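Local atomic coordinates of Non-ribosomal peptide synthetase (Streptomyces halstedii, PDB entry 3WVN), a protein that belongs to the non-ribosomal peptide synthetase family, has an AMP-binding domain of the ANL clan and holds aspartic acid in a pocket of this model. Residues Thr283-Val288 and Arg310-Ser315; Arg338-Thr343 and Asp361-Pro366; Pro124-Met129 and Arg240-Trp245. All coordinates share one frame; numbering follows the deposited sequence.

Overall arrangement
All three contacts belong to the AMP-binding domain, follow one another along the chain, and each contributes residues to the pocket of the bound aspartic acid: Ser-315 in contact 1, Gly-341, Gln-342 and Thr-343 in contact 2, Trp-245 in contact 3. Contacts 1 and 2 share one sheet, since strands 311-314 and 335-340 are neighbours; their centres are 14 Å apart and Asn-314 O packs 3.2 Å from Met-339 CB. Contact 3, centred 18 Å from contact 1, joins it where Met-241 CE meets Pro-286 CG at 3.6 Å and Trp-245 packs on Val-288. Contacts 2 and 3 do not touch, their nearest atoms being about 5 Å apart.

Contact 1: residues Thr283-Val288 and Arg310-Ser315; sequences TMMPIV and RMFTNS. With ASP (aspartic acid), chain C.
Met-285 and Phe-312 are neighbours on one face of a pair of parallel strands, 284-287 and 311-314, whose axes approach to 4.5 Å at an angle of 23°. Three good bonds join the backbones: Met-285 N donates to Met-311 O, Thr-313 N to Met-285 O, and Ile-287 N to Thr-313 O at 3.0 Å with an almost straight N-H (172°), although this last donor stands above the carbonyl plane.

Both faces of the strand pair are buried, and packing is close on the one that carries Phe-312. Met-285 has CG anti to the backbone N (chi1 -174°) and a fully extended chain, which carries SD to the edge of the Phe-312 ring, 3.7 Å from CE1, a Met-aromatic contact. Ile-287 covers the base of the same side chain, with CD1 3.7 Å from Phe-312 CB, and its CG1 lies equally near Asn-314 CB. Asn-314 ND2 is bonded to Ala-317 O.

The looser side is the partly exposed start, where Thr-283 O receives Arg-310 N at 2.8 Å and, more weakly, Met-311 N. Here the buried Met-284, bent at both outer torsions, lays SD over one guanidinium face of Arg-310, 3.6 Å from CZ and displaced toward the rim, while Arg-310 NH2 forms a salt bridge with Asp-235. At the far end the buried Ser-315 leads into the pocket, its OG donating to OXT of the bound aspartic acid at 2.7 Å.

Strand 284-287, helix 289-300 and strand 311-314 form a beta-alpha-beta crossover. The helix covers the Phe-312 face, with Leu-291, Ala-292 and Leu-295 against it; on the other face Pro-286 meets helix 246-258, and strand 335-340 continues the sheet beside 311-314.

Contact 2: residues Arg338-Thr343 and Asp361-Pro366; sequences RMYGQT and DSVGLP. With ASP (aspartic acid), chain C.
Tyr-340 and Val-363 meet between two strands of one mixed sheet that are not direct partners: strand 349-350 pairs antiparallel with both 335-340 and 362-366. Consistent with this, the segment axes pass 5.5 Å apart at 71°, with no backbone bond across them. The first shell is small. Tyr-340 CB packs 3.6 Å from Val-363 CB, and Val-363 CG2 approaches the ring obliquely, 3.9 Å from CD2. Beside this apolar patch, Arg-338 bends at its second and third torsions and brings NH2 to Ser-362 O at 2.9 Å; the bond is bent (139° at the hydrogen), and the oxygen sits 26° out of the guanidinium plane.

The second shell fixes these groups. Arg-338 NH1 reaches Glu-358 O, while Tyr-340 OH bonds to Asp-427 and its ring stands edge-to-face with Phe-439. Beyond the strand, the chain enters the aspartic acid pocket, where Gly-341 O and Thr-343 N each come within 3.6 Å of ligand OD2, near approaches and not hydrogen bonds. Ser-362 is held twice through its hydroxyl, which reaches Leu-437 O and closes an ST turn by accepting Gly-364 N on OG at 2.9 Å.

Contact 3: residues Pro124-Met129 and Arg240-Trp245; sequences PLNPGM and RMSVSW
Pro-124 and Ser-244 bring their CA atoms within 4.7 Å where the end of strand 121-125 meets a type I beta turn, Ser-242 to Trp-245, closed by Trp-245 N donating to Ser-242 O at 3.1 Å. On the opposing segment the chain itself turns, through a type II beta turn from Asn-126 to Met-129, with Gly-128 at a positive phi (91°) in its third position. The contact thus joins the edge strand of the parallel sheet containing 97-101 to the connection between strand 236-239 and helix 246-258.

The proline ring rests on the type I turn at Val-243 O, which lies 3.7 Å from Pro-124 CG. Ser-244 leans back over the strand backbone, CB lying 3.5 Å from Pro-124 O. Its OG sits between the backbone N and carbonyl carbon (chi1 67°), a rotation that brings the hydroxyl into a hydrogen bond with Ser-242 OG at 2.7 Å.

Asn-104 ND2 donates to Met-241 O, while Gln-101 NE2 bonds to Asn-126 O. Trp-245, the N-cap residue of helix 246-258, turns away from this interface and touches the bound aspartic acid. The side chain of Asn-126, with CG anti to N, comes up to the serine pair and places OD1 3.3 Å from Ser-242 OG. From Ser-244 OG the same Asn-126 OD1 is 3.2 Å away.

Contact 1: residues Thr283-Val288 and Arg310-Ser315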
ATOM      1  N   THR A 283     -12.559  -8.740  -8.789  1.00 25.61           N
ATOM      2  CA  THR A 283     -11.925 -10.001  -8.922  1.00 25.30           C
ATOM      3  C   THR A 283     -10.877 -10.315  -7.832  1.00 25.30           C
ATOM      4  O   THR A 283     -10.624 -11.520  -7.545  1.00 22.63           O
ATOM      5  CB  THR A 283     -11.246 -10.162 -10.265  1.00 26.41           C
ATOM      6  OG1 THR A 283     -10.249  -9.148 -10.465  1.00 26.18           O
ATOM      7  CG2 THR A 283     -12.280 -10.125 -11.331  1.00 27.18           C
ATOM      8  N   MET A 284     -10.306  -9.267  -7.206  1.00 24.09           N
ATOM      9  CA  MET A 284      -9.256  -9.446  -6.210  1.00 23.57           C
ATOM     10  C   MET A 284      -9.592  -8.617  -5.014  1.00 24.04           C
ATOM     11  O   MET A 284     -10.026  -7.462  -5.135  1.00 23.14           O
ATOM     12  CB  MET A 284      -7.919  -8.984  -6.712  1.00 23.91           C
ATOM     13  CG  MET A 284      -7.505  -9.539  -8.037  1.00 26.04           C
ATOM     14  SD  MET A 284      -6.970 -11.267  -7.977  1.00 28.52           S
ATOM     15  CE  MET A 284      -5.219 -10.951  -7.616  1.00 26.52           C
ATOM     16  N   MET A 285      -9.413  -9.182  -3.843  1.00 23.76           N
ATOM     17  CA  MET A 285      -9.748  -8.456  -2.638  1.00 24.84           C
ATOM     18  C   MET A 285      -8.752  -8.741  -1.554  1.00 22.90           C
ATOM     19  O   MET A 285      -8.681  -9.872  -1.060  1.00 22.17           O
ATOM     20  CB  MET A 285     -11.145  -8.860  -2.119  1.00 26.00           C
ATOM     21  CG  MET A 285     -11.624  -8.031  -0.946  1.00 27.43           C
ATOM     22  SD  MET A 285     -13.230  -8.647  -0.341  1.00 31.60           S
ATOM     23  CE  MET A 285     -13.550  -7.434   0.929  1.00 32.57           C
ATOM     24  N   PRO A 286      -8.014  -7.734  -1.164  1.00 22.35           N
ATOM     25  CA  PRO A 286      -7.164  -7.876   0.011  1.00 23.47           C
ATOM     26  C   PRO A 286      -8.061  -7.863   1.266  1.00 25.09           C
ATOM     27  O   PRO A 286      -9.017  -7.073   1.362  1.00 25.29           O
ATOM     28  CB  PRO A 286      -6.297  -6.615  -0.016  1.00 22.89           C
ATOM     29  CG  PRO A 286      -7.129  -5.592  -0.747  1.00 23.12           C
ATOM     30  CD  PRO A 286      -7.844  -6.433  -1.812  1.00 23.96           C
ATOM     31  N   ILE A 287      -7.724  -8.729   2.196  1.00 25.12           N
ATOM     32  CA  ILE A 287      -8.462  -8.889   3.374  1.00 26.52           C
ATOM     33  C   ILE A 287      -7.542  -8.855   4.541  1.00 26.10           C
ATOM     34  O   ILE A 287      -6.315  -9.105   4.434  1.00 25.99           O
ATOM     35  CB  ILE A 287      -9.243 -10.244   3.449  1.00 27.61           C
ATOM     36  CG1 ILE A 287      -8.338 -11.412   3.120  1.00 29.16           C
ATOM     37  CG2 ILE A 287     -10.440 -10.234   2.529  1.00 28.53           C
ATOM     38  CD1 ILE A 287      -9.031 -12.744   3.345  1.00 29.65           C
ATOM     39  N   VAL A 288      -8.195  -8.656   5.659  1.00 27.00           N
ATOM     40  CA  VAL A 288      -7.638  -8.866   6.978  1.00 31.13           C
ATOM     41  C   VAL A 288      -8.651  -9.751   7.715  1.00 30.62           C
ATOM     42  O   VAL A 288      -9.819  -9.839   7.285  1.00 32.11           O
ATOM     43  CB  VAL A 288      -7.448  -7.393   7.493  1.00 34.32           C
ATOM     44  CG1 VAL A 288      -8.413  -6.957   8.563  1.00 35.91           C
ATOM     45  CG2 VAL A 288      -5.986  -7.091   7.745  1.00 35.50           C
ATOM     46  N   ARG A 310     -11.982 -13.927  -7.517  1.00 28.01           N
ATOM     47  CA  ARG A 310     -11.055 -15.007  -7.757  1.00 28.62           C
ATOM     48  C   ARG A 310      -9.945 -15.150  -6.681  1.00 27.34           C
ATOM     49  O   ARG A 310      -9.255 -16.194  -6.583  1.00 26.86           O
ATOM     50  CB  ARG A 310     -10.472 -14.875  -9.175  1.00 28.37           C
ATOM     51  CG  ARG A 310      -9.220 -13.966  -9.326  1.00 27.62           C
ATOM     52  CD  ARG A 310      -8.860 -13.828 -10.800  1.00 26.63           C
ATOM     53  NE  ARG A 310      -7.710 -12.977 -11.062  1.00 27.30           N
ATOM     54  CZ  ARG A 310      -6.437 -13.321 -10.891  1.00 26.91           C
ATOM     55  NH1 ARG A 310      -6.127 -14.527 -10.438  1.00 29.10           N
ATOM     56  NH2 ARG A 310      -5.470 -12.480 -11.186  1.00 25.80           N
ATOM     57  N   MET A 311      -9.767 -14.140  -5.850  1.00 25.79           N
ATOM     58  CA  MET A 311      -8.715 -14.209  -4.844  1.00 24.34           C
ATOM     59  C   MET A 311      -8.938 -13.295  -3.672  1.00 24.23           C
ATOM     60  O   MET A 311      -9.382 -12.134  -3.804  1.00 25.66           O
ATOM     61  CB  MET A 311      -7.341 -13.927  -5.465  1.00 23.90           C
ATOM     62  CG  MET A 311      -6.204 -14.333  -4.558  1.00 23.95           C
ATOM     63  SD  MET A 311      -4.597 -14.040  -5.271  1.00 24.13           S
ATOM     64  CE  MET A 311      -4.700 -15.062  -6.765  1.00 26.22           C
ATOM     65  N   PHE A 312      -8.639 -13.818  -2.510  1.00 23.29           N
ATOM     66  CA  PHE A 312      -8.568 -13.052  -1.320  1.00 23.56           C
ATOM     67  C   PHE A 312      -7.113 -13.197  -0.846  1.00 24.34           C
ATOM     68  O   PHE A 312      -6.608 -14.352  -0.773  1.00 24.42           O
ATOM     69  CB  PHE A 312      -9.493 -13.619  -0.235  1.00 23.68           C
ATOM     70  CG  PHE A 312     -10.945 -13.587  -0.581  1.00 24.29           C
ATOM     71  CD1 PHE A 312     -11.690 -12.419  -0.374  1.00 25.37           C
ATOM     72  CD2 PHE A 312     -11.573 -14.695  -1.092  1.00 25.77           C
ATOM     73  CE1 PHE A 312     -13.018 -12.368  -0.696  1.00 26.34           C
ATOM     74  CE2 PHE A 312     -12.926 -14.680  -1.418  1.00 27.44           C
ATOM     75  CZ  PHE A 312     -13.649 -13.517  -1.205  1.00 28.55           C
ATOM     76  N   THR A 313      -6.478 -12.083  -0.464  1.00 23.89           N
ATOM     77  CA  THR A 313      -5.098 -12.110   0.004  1.00 25.12           C
ATOM     78  C   THR A 313      -5.043 -11.507   1.380  1.00 26.56           C
ATOM     79  O   THR A 313      -5.308 -10.303   1.544  1.00 25.05           O
ATOM     80  CB  THR A 313      -4.137 -11.309  -0.909  1.00 24.70           C
ATOM     81  OG1 THR A 313      -4.583  -9.930  -1.024  1.00 25.20           O
ATOM     82  CG2 THR A 313      -4.124 -11.889  -2.266  1.00 24.43           C
ATOM     83  N   ASN A 314      -4.606 -12.334   2.334  1.00 27.08           N
ATOM     84  CA  ASN A 314      -4.658 -11.994   3.729  1.00 27.79           C
ATOM     85  C   ASN A 314      -3.272 -11.775   4.314  1.00 28.93           C
ATOM     86  O   ASN A 314      -2.347 -12.548   4.102  1.00 27.80           O
ATOM     87  CB  ASN A 314      -5.354 -13.064   4.536  1.00 28.74           C
ATOM     88  CG  ASN A 314      -5.444 -12.694   6.009  1.00 29.33           C
ATOM     89  OD1 ASN A 314      -6.372 -11.997   6.431  1.00 30.31           O
ATOM     90  ND2 ASN A 314      -4.448 -13.097   6.778  1.00 29.58           N
ATOM     91  N   SER A 315      -3.129 -10.650   5.015  1.00 29.51           N
ATOM     92  CA  SER A 315      -1.964 -10.442   5.810  1.00 30.55           C
ATOM     93  C   SER A 315      -2.369  -9.696   7.055  1.00 32.65           C
ATOM     94  O   SER A 315      -3.556  -9.519   7.333  1.00 33.84           O
ATOM     95  CB  SER A 315      -0.916  -9.610   5.035  1.00 30.55           C
ATOM     96  OG  SER A 315       0.373  -9.851   5.579  1.00 29.65           O
TER
HETATM   97  N   ASP C 601       2.860  -4.758   5.627  1.00 39.94           N
HETATM   98  CA  ASP C 601       2.302  -6.164   5.755  1.00 39.75           C
HETATM   99  C   ASP C 601       1.885  -6.780   4.435  1.00 37.61           C
HETATM  100  O   ASP C 601       1.434  -6.033   3.518  1.00 35.87           O
HETATM  101  CB  ASP C 601       1.117  -6.209   6.719  1.00 39.68           C
HETATM  102  CG  ASP C 601       1.369  -5.390   8.033  1.00 45.43           C
HETATM  103  OD1 ASP C 601       0.395  -5.215   8.812  1.00 48.38           O
HETATM  104  OD2 ASP C 601       2.514  -4.910   8.267  1.00 42.78           O
HETATM  105  OXT ASP C 601       1.980  -8.032   4.317  1.00 33.78           O

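Contact 2: residues Arg338-Thr343 and Asp361-Pro366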
ATOM      1  N   ARG A 338      -2.599 -16.889   2.069  1.00 26.83           N
ATOM      2  CA  ARG A 338      -2.028 -16.438   3.298  1.00 27.33           C
ATOM      3  C   ARG A 338      -0.712 -15.731   2.987  1.00 28.09           C
ATOM      4  O   ARG A 338       0.042 -16.174   2.074  1.00 27.61           O
ATOM      5  CB  ARG A 338      -1.787 -17.672   4.134  1.00 28.94           C
ATOM      6  CG  ARG A 338      -3.086 -18.310   4.638  1.00 30.68           C
ATOM      7  CD  ARG A 338      -3.215 -19.830   4.336  1.00 32.99           C
ATOM      8  NE  ARG A 338      -2.099 -20.586   4.772  1.00 33.29           N
ATOM      9  CZ  ARG A 338      -1.632 -21.740   4.236  1.00 33.88           C
ATOM     10  NH1 ARG A 338      -2.152 -22.340   3.198  1.00 33.60           N
ATOM     11  NH2 ARG A 338      -0.623 -22.324   4.842  1.00 33.81           N
ATOM     12  N   MET A 339      -0.440 -14.654   3.717  1.00 26.80           N
ATOM     13  CA  MET A 339       0.776 -13.863   3.587  1.00 27.49           C
ATOM     14  C   MET A 339       1.189 -13.376   4.950  1.00 27.21           C
ATOM     15  O   MET A 339       0.410 -13.427   5.869  1.00 28.14           O
ATOM     16  CB  MET A 339       0.568 -12.647   2.681  1.00 26.64           C
ATOM     17  CG  MET A 339      -0.240 -13.008   1.447  1.00 27.38           C
ATOM     18  SD  MET A 339      -0.359 -11.706   0.235  1.00 25.01           S
ATOM     19  CE  MET A 339      -1.191 -10.473   1.259  1.00 25.29           C
ATOM     20  N   TYR A 340       2.430 -12.944   5.079  1.00 28.01           N
ATOM     21  CA  TYR A 340       2.918 -12.377   6.326  1.00 29.01           C
ATOM     22  C   TYR A 340       3.897 -11.280   5.964  1.00 29.71           C
ATOM     23  O   TYR A 340       4.729 -11.417   5.075  1.00 27.66           O
ATOM     24  CB  TYR A 340       3.572 -13.475   7.186  1.00 30.31           C
ATOM     25  CG  TYR A 340       4.690 -13.016   8.096  1.00 31.74           C
ATOM     26  CD1 TYR A 340       4.422 -12.172   9.183  1.00 31.71           C
ATOM     27  CD2 TYR A 340       5.998 -13.454   7.901  1.00 32.13           C
ATOM     28  CE1 TYR A 340       5.416 -11.795  10.043  1.00 32.24           C
ATOM     29  CE2 TYR A 340       7.023 -13.071   8.765  1.00 33.73           C
ATOM     30  CZ  TYR A 340       6.725 -12.229   9.826  1.00 35.12           C
ATOM     31  OH  TYR A 340       7.753 -11.816  10.652  1.00 37.23           O
ATOM     32  N   GLY A 341       3.836 -10.175   6.688  1.00 32.60           N
ATOM     33  CA  GLY A 341       4.777  -9.098   6.427  1.00 31.84           C
ATOM     34  C   GLY A 341       4.888  -8.129   7.555  1.00 32.95           C
ATOM     35  O   GLY A 341       4.090  -8.148   8.489  1.00 30.49           O
ATOM     36  N   GLN A 342       5.889  -7.261   7.423  1.00 34.42           N
ATOM     37  CA  GLN A 342       5.991  -6.046   8.222  1.00 33.96           C
ATOM     38  C   GLN A 342       6.209  -4.884   7.310  1.00 33.67           C
ATOM     39  O   GLN A 342       6.778  -5.035   6.213  1.00 34.49           O
ATOM     40  CB  GLN A 342       7.194  -6.139   9.153  1.00 35.37           C
ATOM     41  CG  GLN A 342       7.093  -7.234  10.159  1.00 35.85           C
ATOM     42  CD  GLN A 342       8.192  -7.125  11.167  1.00 37.77           C
ATOM     43  OE1 GLN A 342       9.269  -6.554  10.915  1.00 40.50           O
ATOM     44  NE2 GLN A 342       7.935  -7.662  12.328  1.00 39.21           N
ATOM     45  N   THR A 343       5.860  -3.700   7.796  1.00 32.97           N
ATOM     46  CA  THR A 343       5.979  -2.523   6.983  1.00 32.42           C
ATOM     47  C   THR A 343       7.465  -2.272   6.687  1.00 33.22           C
ATOM     48  O   THR A 343       7.822  -1.810   5.604  1.00 33.79           O
ATOM     49  CB  THR A 343       5.326  -1.304   7.651  1.00 32.11           C
ATOM     50  OG1 THR A 343       3.933  -1.529   7.733  1.00 31.04           O
ATOM     51  CG2 THR A 343       5.543  -0.054   6.807  1.00 31.63           C
ATOM     52  N   ASP A 361      -0.130 -24.604   8.609  1.00 44.00           N
ATOM     53  CA  ASP A 361       0.475 -23.688   9.569  1.00 48.35           C
ATOM     54  C   ASP A 361       1.460 -22.654   9.003  1.00 43.67           C
ATOM     55  O   ASP A 361       2.008 -21.862   9.757  1.00 46.38           O
ATOM     56  CB  ASP A 361       1.160 -24.501  10.677  1.00 51.62           C
ATOM     57  CG  ASP A 361       0.154 -25.177  11.578  1.00 56.81           C
ATOM     58  OD1 ASP A 361      -0.980 -24.638  11.704  1.00 57.34           O
ATOM     59  OD2 ASP A 361       0.490 -26.231  12.149  1.00 65.15           O
ATOM     60  N   SER A 362       1.697 -22.654   7.704  1.00 37.19           N
ATOM     61  CA  SER A 362       2.772 -21.814   7.155  1.00 34.24           C
ATOM     62  C   SER A 362       2.201 -20.498   6.657  1.00 30.50           C
ATOM     63  O   SER A 362       1.098 -20.405   6.195  1.00 29.60           O
ATOM     64  CB  SER A 362       3.480 -22.577   5.990  1.00 32.79           C
ATOM     65  OG  SER A 362       4.492 -21.843   5.330  1.00 33.39           O
ATOM     66  N   VAL A 363       3.012 -19.478   6.724  1.00 31.43           N
ATOM     67  CA  VAL A 363       2.719 -18.217   6.047  1.00 30.49           C
ATOM     68  C   VAL A 363       3.463 -18.111   4.681  1.00 30.10           C
ATOM     69  O   VAL A 363       3.574 -17.021   4.073  1.00 29.70           O
ATOM     70  CB  VAL A 363       3.010 -17.033   6.961  1.00 31.45           C
ATOM     71  CG1 VAL A 363       1.978 -16.987   8.134  1.00 33.80           C
ATOM     72  CG2 VAL A 363       4.413 -17.041   7.525  1.00 30.55           C
ATOM     73  N   GLY A 364       3.928 -19.262   4.199  1.00 28.75           N
ATOM     74  CA  GLY A 364       4.332 -19.395   2.791  1.00 27.92           C
ATOM     75  C   GLY A 364       5.818 -19.300   2.580  1.00 28.17           C
ATOM     76  O   GLY A 364       6.619 -19.589   3.495  1.00 26.30           O
ATOM     77  N   LEU A 365       6.195 -18.922   1.349  1.00 27.75           N
ATOM     78  CA  LEU A 365       7.596 -18.810   0.958  1.00 26.93           C
ATOM     79  C   LEU A 365       8.091 -17.354   0.911  1.00 27.44           C
ATOM     80  O   LEU A 365       7.304 -16.444   0.656  1.00 27.32           O
ATOM     81  CB  LEU A 365       7.760 -19.410  -0.456  1.00 26.34           C
ATOM     82  CG  LEU A 365       7.447 -20.921  -0.517  1.00 26.28           C
ATOM     83  CD1 LEU A 365       7.102 -21.348  -1.906  1.00 26.47           C
ATOM     84  CD2 LEU A 365       8.612 -21.737  -0.027  1.00 26.64           C
ATOM     85  N   PRO A 366       9.422 -17.146   0.979  1.00 27.29           N
ATOM     86  CA  PRO A 366       9.923 -15.814   0.758  1.00 27.41           C
ATOM     87  C   PRO A 366       9.443 -15.159  -0.529  1.00 27.26           C
ATOM     88  O   PRO A 366       9.163 -15.827  -1.520  1.00 27.47           O
ATOM     89  CB  PRO A 366      11.445 -15.993   0.702  1.00 28.14           C
ATOM     90  CG  PRO A 366      11.699 -17.325   1.265  1.00 28.16           C
ATOM     91  CD  PRO A 366      10.503 -18.148   1.048  1.00 27.62           C
TER
HETATM   92  N   ASP C 601       2.860  -4.758   5.627  1.00 39.94           N
HETATM   93  CA  ASP C 601       2.302  -6.164   5.755  1.00 39.75           C
HETATM   94  C   ASP C 601       1.885  -6.780   4.435  1.00 37.61           C
HETATM   95  O   ASP C 601       1.434  -6.033   3.518  1.00 35.87           O
HETATM   96  CB  ASP C 601       1.117  -6.209   6.719  1.00 39.68           C
HETATM   97  CG  ASP C 601       1.369  -5.390   8.033  1.00 45.43           C
HETATM   98  OD1 ASP C 601       0.395  -5.215   8.812  1.00 48.38           O
HETATM   99  OD2 ASP C 601       2.514  -4.910   8.267  1.00 42.78           O
HETATM  100  OXT ASP C 601       1.980  -8.032   4.317  1.00 33.78           O

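Contact 3: residues Pro124-Met129 and Arg240-Trp245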
ATOM      1  N   PRO A 124       1.241   9.679   4.031  1.00 31.70           N
ATOM      2  CA  PRO A 124      -0.182   9.538   4.177  1.00 35.11           C
ATOM      3  C   PRO A 124      -0.568   9.203   5.615  1.00 35.86           C
ATOM      4  O   PRO A 124       0.001   8.278   6.210  1.00 39.05           O
ATOM      5  CB  PRO A 124      -0.524   8.373   3.272  1.00 33.00           C
ATOM      6  CG  PRO A 124       0.698   7.544   3.332  1.00 32.19           C
ATOM      7  CD  PRO A 124       1.843   8.497   3.405  1.00 32.36           C
ATOM      8  N   LEU A 125      -1.528   9.945   6.124  1.00 36.18           N
ATOM      9  CA  LEU A 125      -2.105   9.707   7.426  1.00 38.34           C
ATOM     10  C   LEU A 125      -3.608   9.442   7.288  1.00 38.96           C
ATOM     11  O   LEU A 125      -4.322   9.992   6.451  1.00 37.74           O
ATOM     12  CB  LEU A 125      -1.910  10.907   8.376  1.00 40.64           C
ATOM     13  CG  LEU A 125      -0.582  11.159   9.131  1.00 42.50           C
ATOM     14  CD1 LEU A 125       0.577  10.711   8.330  1.00 42.84           C
ATOM     15  CD2 LEU A 125      -0.315  12.582   9.662  1.00 44.33           C
ATOM     16  N   ASN A 126      -4.067   8.610   8.186  1.00 43.31           N
ATOM     17  CA  ASN A 126      -5.438   8.254   8.303  1.00 50.95           C
ATOM     18  C   ASN A 126      -6.326   9.393   8.855  1.00 48.90           C
ATOM     19  O   ASN A 126      -5.977   9.993   9.853  1.00 44.52           O
ATOM     20  CB  ASN A 126      -5.508   7.058   9.249  1.00 58.93           C
ATOM     21  CG  ASN A 126      -6.669   6.195   8.937  1.00 67.86           C
ATOM     22  OD1 ASN A 126      -6.670   5.492   7.930  1.00 74.92           O
ATOM     23  ND2 ASN A 126      -7.706   6.289   9.750  1.00 73.25           N
ATOM     24  N   PRO A 127      -7.479   9.679   8.208  1.00 51.47           N
ATOM     25  CA  PRO A 127      -8.427  10.626   8.779  1.00 53.20           C
ATOM     26  C   PRO A 127      -8.932  10.050  10.090  1.00 56.86           C
ATOM     27  O   PRO A 127      -8.989   8.823  10.247  1.00 58.46           O
ATOM     28  CB  PRO A 127      -9.592  10.629   7.786  1.00 52.33           C
ATOM     29  CG  PRO A 127      -9.064  10.000   6.557  1.00 51.49           C
ATOM     30  CD  PRO A 127      -8.065   9.001   7.048  1.00 51.26           C
ATOM     31  N   GLY A 128      -9.347  10.892  11.009  1.00 60.25           N
ATOM     32  CA  GLY A 128      -9.786  10.397  12.316  1.00 65.46           C
ATOM     33  C   GLY A 128      -8.736  10.305  13.422  1.00 66.76           C
ATOM     34  O   GLY A 128      -9.092  10.084  14.569  1.00 67.78           O
ATOM     35  N   MET A 129      -7.450  10.469  13.116  1.00 66.32           N
ATOM     36  CA  MET A 129      -6.454  10.514  14.183  1.00 65.85           C
ATOM     37  C   MET A 129      -6.818  11.548  15.203  1.00 68.65           C
ATOM     38  O   MET A 129      -7.349  12.583  14.846  1.00 76.12           O
ATOM     39  CB  MET A 129      -5.086  10.840  13.626  1.00 61.99           C
ATOM     40  CG  MET A 129      -4.486   9.656  12.919  1.00 58.02           C
ATOM     41  SD  MET A 129      -2.974  10.096  12.087  1.00 55.59           S
ATOM     42  CE  MET A 129      -1.890  10.568  13.375  1.00 52.66           C
ATOM     43  N   ARG A 240     -10.549  -1.998   0.490  1.00 34.80           N
ATOM     44  CA  ARG A 240     -11.168  -1.328   1.582  1.00 39.86           C
ATOM     45  C   ARG A 240     -10.146  -0.769   2.587  1.00 41.28           C
ATOM     46  O   ARG A 240     -10.547  -0.161   3.564  1.00 46.32           O
ATOM     47  CB  ARG A 240     -12.083  -2.317   2.247  1.00 43.18           C
ATOM     48  CG  ARG A 240     -13.131  -1.688   3.088  1.00 47.62           C
ATOM     49  CD  ARG A 240     -14.508  -1.763   2.493  1.00 54.03           C
ATOM     50  NE  ARG A 240     -15.354  -2.314   3.546  1.00 60.68           N
ATOM     51  CZ  ARG A 240     -15.558  -1.742   4.725  1.00 66.77           C
ATOM     52  NH1 ARG A 240     -15.038  -0.528   5.012  1.00 68.19           N
ATOM     53  NH2 ARG A 240     -16.296  -2.384   5.625  1.00 66.66           N
ATOM     54  N   MET A 241      -8.845  -0.938   2.324  1.00 39.46           N
ATOM     55  CA  MET A 241      -7.766  -0.468   3.200  1.00 38.15           C
ATOM     56  C   MET A 241      -7.323   0.907   2.829  1.00 36.10           C
ATOM     57  O   MET A 241      -7.206   1.233   1.660  1.00 35.30           O
ATOM     58  CB  MET A 241      -6.552  -1.369   3.156  1.00 43.59           C
ATOM     59  CG  MET A 241      -6.705  -2.602   4.033  1.00 50.56           C
ATOM     60  SD  MET A 241      -7.314  -4.182   3.484  1.00 57.84           S
ATOM     61  CE  MET A 241      -8.154  -3.654   2.046  1.00 53.81           C
ATOM     62  N   SER A 242      -7.079   1.739   3.832  1.00 36.57           N
ATOM     63  CA  SER A 242      -6.615   3.096   3.577  1.00 37.30           C
ATOM     64  C   SER A 242      -5.236   3.013   2.924  1.00 35.32           C
ATOM     65  O   SER A 242      -4.449   2.152   3.282  1.00 33.09           O
ATOM     66  CB  SER A 242      -6.543   3.883   4.898  1.00 38.97           C
ATOM     67  OG  SER A 242      -5.738   5.059   4.777  1.00 40.60           O
ATOM     68  N   VAL A 243      -4.927   3.956   2.031  1.00 36.03           N
ATOM     69  CA  VAL A 243      -3.564   4.106   1.502  1.00 38.78           C
ATOM     70  C   VAL A 243      -2.548   4.599   2.537  1.00 37.78           C
ATOM     71  O   VAL A 243      -1.343   4.629   2.256  1.00 35.74           O
ATOM     72  CB  VAL A 243      -3.463   5.046   0.269  1.00 42.21           C
ATOM     73  CG1 VAL A 243      -4.513   4.678  -0.773  1.00 45.55           C
ATOM     74  CG2 VAL A 243      -3.600   6.515   0.678  1.00 45.37           C
ATOM     75  N   SER A 244      -3.003   5.021   3.716  1.00 36.43           N
ATOM     76  CA  SER A 244      -2.060   5.282   4.798  1.00 38.35           C
ATOM     77  C   SER A 244      -1.412   4.003   5.362  1.00 40.52           C
ATOM     78  O   SER A 244      -0.416   4.056   6.048  1.00 41.38           O
ATOM     79  CB  SER A 244      -2.742   6.085   5.914  1.00 41.24           C
ATOM     80  OG  SER A 244      -3.738   5.304   6.542  1.00 42.29           O
ATOM     81  N   TRP A 245      -2.000   2.861   5.074  1.00 39.86           N
ATOM     82  CA  TRP A 245      -1.468   1.551   5.457  1.00 42.10           C
ATOM     83  C   TRP A 245      -0.791   1.041   4.158  1.00 34.47           C
ATOM     84  O   TRP A 245      -1.304   1.272   3.087  1.00 32.27           O
ATOM     85  CB  TRP A 245      -2.700   0.695   5.809  1.00 42.05           C
ATOM     86  CG  TRP A 245      -2.558  -0.663   6.432  1.00 47.91           C
ATOM     87  CD1 TRP A 245      -1.430  -1.448   6.590  1.00 50.26           C
ATOM     88  CD2 TRP A 245      -3.654  -1.453   6.892  1.00 48.44           C
ATOM     89  NE1 TRP A 245      -1.770  -2.659   7.185  1.00 50.69           N
ATOM     90  CE2 TRP A 245      -3.133  -2.677   7.373  1.00 53.09           C
ATOM     91  CE3 TRP A 245      -5.030  -1.218   6.980  1.00 52.38           C
ATOM     92  CZ2 TRP A 245      -3.948  -3.656   7.928  1.00 53.65           C
ATOM     93  CZ3 TRP A 245      -5.846  -2.195   7.539  1.00 56.40           C
ATOM     94  CH2 TRP A 245      -5.301  -3.398   8.005  1.00 57.14           C
TER